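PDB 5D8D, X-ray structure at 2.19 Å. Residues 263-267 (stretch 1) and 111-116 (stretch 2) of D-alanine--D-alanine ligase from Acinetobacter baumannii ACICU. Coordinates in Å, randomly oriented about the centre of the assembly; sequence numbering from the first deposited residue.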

ATOM      1  N   ASN A 263      11.398 -10.665  25.643  1.00 56.51           N
ATOM      2  CA  ASN A 263      11.528 -10.170  24.277  1.00 59.94           C
ATOM      3  C   ASN A 263      10.268  -9.467  23.774  1.00 55.77           C
ATOM      4  O   ASN A 263       9.131  -9.871  24.080  1.00 50.83           O
ATOM      5  CB  ASN A 263      11.801 -11.312  23.309  1.00 63.55           C
ATOM      6  CG  ASN A 263      13.048 -12.066  23.648  1.00 62.23           C
ATOM      7  OD1 ASN A 263      14.108 -11.464  23.782  1.00 50.35           O
ATOM      8  ND2 ASN A 263      12.931 -13.395  23.785  1.00 63.74           N
ATOM      9  N   PHE A 264      10.477  -8.453  22.945  1.00 52.27           N
ATOM     10  CA  PHE A 264       9.367  -7.780  22.342  1.00 50.56           C
ATOM     11  C   PHE A 264       9.047  -8.398  20.989  1.00 51.25           C
ATOM     12  O   PHE A 264       9.928  -8.810  20.263  1.00 49.81           O
ATOM     13  CB  PHE A 264       9.668  -6.310  22.262  1.00 48.30           C
ATOM     14  CG  PHE A 264       9.977  -5.697  23.595  1.00 48.79           C
ATOM     15  CD1 PHE A 264       9.088  -5.838  24.669  1.00 51.03           C
ATOM     16  CD2 PHE A 264      11.136  -4.965  23.779  1.00 48.14           C
ATOM     17  CE1 PHE A 264       9.374  -5.274  25.900  1.00 51.77           C
ATOM     18  CE2 PHE A 264      11.430  -4.403  25.013  1.00 52.83           C
ATOM     19  CZ  PHE A 264      10.549  -4.559  26.077  1.00 52.01           C
ATOM     20  N   TRP A 265       7.761  -8.455  20.673  1.00 52.46           N
ATOM     21  CA  TRP A 265       7.284  -8.910  19.392  1.00 49.93           C
ATOM     22  C   TRP A 265       6.230  -7.927  18.841  1.00 52.47           C
ATOM     23  O   TRP A 265       5.198  -7.730  19.463  1.00 52.14           O
ATOM     24  CB  TRP A 265       6.683 -10.278  19.568  1.00 51.52           C
ATOM     25  CG  TRP A 265       7.689 -11.302  19.996  1.00 60.34           C
ATOM     26  CD1 TRP A 265       7.881 -11.754  21.245  1.00 58.30           C
ATOM     27  CD2 TRP A 265       8.632 -12.006  19.163  1.00 65.40           C
ATOM     28  NE1 TRP A 265       8.867 -12.699  21.263  1.00 65.11           N
ATOM     29  CE2 TRP A 265       9.355 -12.871  19.999  1.00 66.02           C
ATOM     30  CE3 TRP A 265       8.929 -11.992  17.793  1.00 67.15           C
ATOM     31  CZ2 TRP A 265      10.374 -13.710  19.522  1.00 70.65           C
ATOM     32  CZ3 TRP A 265       9.940 -12.837  17.310  1.00 67.80           C
ATOM     33  CH2 TRP A 265      10.652 -13.677  18.177  1.00 71.62           C
ATOM     34  N   LEU A 266       6.497  -7.338  17.670  1.00 49.94           N
ATOM     35  CA  LEU A 266       5.586  -6.404  17.028  1.00 44.93           C
ATOM     36  C   LEU A 266       4.346  -7.081  16.450  1.00 45.30           C
ATOM     37  O   LEU A 266       4.452  -8.094  15.760  1.00 47.08           O
ATOM     38  CB  LEU A 266       6.290  -5.672  15.921  1.00 44.82           C
ATOM     39  CG  LEU A 266       7.446  -4.781  16.338  1.00 45.83           C
ATOM     40  CD1 LEU A 266       8.279  -4.525  15.098  1.00 50.56           C
ATOM     41  CD2 LEU A 266       6.983  -3.464  16.903  1.00 41.46           C
ATOM     42  N   LEU A 267       3.174  -6.486  16.715  1.00 46.05           N
ATOM     43  CA  LEU A 267       1.885  -7.082  16.363  1.00 46.08           C
ATOM     44  C   LEU A 267       1.229  -6.416  15.144  1.00 45.98           C
ATOM     45  O   LEU A 267       0.899  -7.096  14.169  1.00 46.81           O
ATOM     46  CB  LEU A 267       0.946  -7.073  17.566  1.00 45.72           C
ATOM     47  CG  LEU A 267       0.719  -8.361  18.377  1.00 47.97           C
ATOM     48  CD1 LEU A 267       1.860  -9.351  18.350  1.00 49.14           C
ATOM     49  CD2 LEU A 267       0.334  -8.021  19.815  1.00 46.58           C
TER
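Stretch 2, residues 111-116: DLPTAP

The contact between residues 111-116 and the strand at 264-267 is a short, local docking of an extended loop on a strand, held by two hydrogen bonds at Leu266 and padded by apolar side chains. It illustrates a general principle: an irregular segment can be fixed against a strand by a few hydrogen bonds. The partners are distant in sequence, no touching pair being separated by fewer than 150 residues.

Stretch 2 forms no regular helix or strand, yet from Leu112 to Pro116 its backbone angles all lie in the extended region; Asp111, with positive phi, stands apart at its start and makes no contact. The loop runs steeply across the strand, neither parallel nor antiparallel to it, and the two backbones are close at one place. The CA atoms of Leu266 and Thr114 are 4.9 Å apart, whereas those of Phe264 and Leu112 are 9.8 Å apart and those of Leu267 and Ala115 7.8 Å apart.

At this near point Leu266 uses both of its main-chain polar groups. Leu266 N donates to Pro113 O over 3.2 Å, with an N-H...O angle of 162° that is close to straight. Leu266 O accepts a hydrogen bond from Thr114 OG1 at 3.0 Å. The second bond thus reaches the strand through a side chain rather than the loop backbone. Although the CA-to-CB bond of Thr114 points away overall, the t rotamer places OG1 within reach of the carbonyl, and the same hydroxyl is also hydrogen-bonded elsewhere in the structure.

Around these bonds, side chains pack against one another and against the facing backbone. The side chain of Leu266 meets that of Leu112, CD1 to CB at 4.0 Å, and borders the ring of Pro113, CD1 to CD at 4.5 Å. Pro113 also lies against the preceding part of the strand: its CG is 3.6 Å from O of Phe264, and its CB is 4.0 Å from CE3 of Trp265. The indole of Trp265, whose CA-to-CB bond points sideways, has its end nearer the loop, where CZ3 lies 3.6 Å from O of Thr114 and CE3 4.0 Å from N of Ala115. These approaches to the ring are oblique. Together the two stretches bury 328 Å², with Leu266 the most heavily covered residue on the strand and Pro113 on the loop.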

ATOM      1  N   ASP A 111      14.539  -6.258   9.533  1.00 65.20           N
ATOM      2  CA  ASP A 111      15.270  -6.848  10.660  1.00 69.05           C
ATOM      3  C   ASP A 111      14.640  -6.535  12.030  1.00 63.95           C
ATOM      4  O   ASP A 111      15.336  -6.365  13.033  1.00 68.79           O
ATOM      5  CB  ASP A 111      16.767  -6.469  10.582  1.00 78.31           C
ATOM      6  CG  ASP A 111      17.671  -7.699  10.591  1.00 96.19           C
ATOM      7  OD1 ASP A 111      17.573  -8.493  11.564  1.00 91.04           O
ATOM      8  OD2 ASP A 111      18.449  -7.879   9.615  1.00 98.49           O
ATOM      9  N   LEU A 112      13.309  -6.501  12.053  1.00 54.57           N
ATOM     10  CA  LEU A 112      12.510  -6.114  13.210  1.00 49.47           C
ATOM     11  C   LEU A 112      11.739  -7.376  13.594  1.00 50.36           C
ATOM     12  O   LEU A 112      11.219  -8.082  12.715  1.00 57.49           O
ATOM     13  CB  LEU A 112      11.556  -4.954  12.850  1.00 48.58           C
ATOM     14  CG  LEU A 112      11.920  -3.495  13.168  1.00 50.93           C
ATOM     15  CD1 LEU A 112      13.412  -3.204  13.229  1.00 59.22           C
ATOM     16  CD2 LEU A 112      11.280  -2.542  12.192  1.00 50.96           C
ATOM     17  N   PRO A 113      11.649  -7.671  14.895  1.00 49.32           N
ATOM     18  CA  PRO A 113      11.023  -8.929  15.305  1.00 50.06           C
ATOM     19  C   PRO A 113       9.496  -8.933  15.243  1.00 47.40           C
ATOM     20  O   PRO A 113       8.854  -7.977  15.655  1.00 49.51           O
ATOM     21  CB  PRO A 113      11.478  -9.070  16.749  1.00 48.20           C
ATOM     22  CG  PRO A 113      11.554  -7.651  17.233  1.00 50.10           C
ATOM     23  CD  PRO A 113      11.987  -6.823  16.051  1.00 48.51           C
ATOM     24  N   THR A 114       8.945 -10.036  14.769  1.00 47.07           N
ATOM     25  CA  THR A 114       7.525 -10.214  14.659  1.00 48.71           C
ATOM     26  C   THR A 114       7.279 -11.716  14.605  1.00 47.97           C
ATOM     27  O   THR A 114       8.170 -12.466  14.228  1.00 46.67           O
ATOM     28  CB  THR A 114       6.982  -9.487  13.410  1.00 54.18           C
ATOM     29  OG1 THR A 114       5.563  -9.569  13.391  1.00 64.14           O
ATOM     30  CG2 THR A 114       7.511 -10.081  12.124  1.00 55.16           C
ATOM     31  N   ALA A 115       6.102 -12.175  15.021  1.00 49.67           N
ATOM     32  CA  ALA A 115       5.888 -13.613  15.152  1.00 51.05           C
ATOM     33  C   ALA A 115       5.757 -14.302  13.790  1.00 57.95           C
ATOM     34  O   ALA A 115       5.113 -13.764  12.878  1.00 56.79           O
ATOM     35  CB  ALA A 115       4.668 -13.908  16.017  1.00 50.49           C
ATOM     36  N   PRO A 116       6.358 -15.503  13.644  1.00 65.50           N
ATOM     37  CA  PRO A 116       6.065 -16.294  12.444  1.00 64.37           C
ATOM     38  C   PRO A 116       4.555 -16.429  12.215  1.00 64.86           C
ATOM     39  O   PRO A 116       3.750 -16.378  13.189  1.00 57.66           O
ATOM     40  CB  PRO A 116       6.685 -17.663  12.758  1.00 64.76           C
ATOM     41  CG  PRO A 116       7.771 -17.371  13.745  1.00 67.84           C
ATOM     42  CD  PRO A 116       7.314 -16.188  14.546  1.00 64.53           C
TER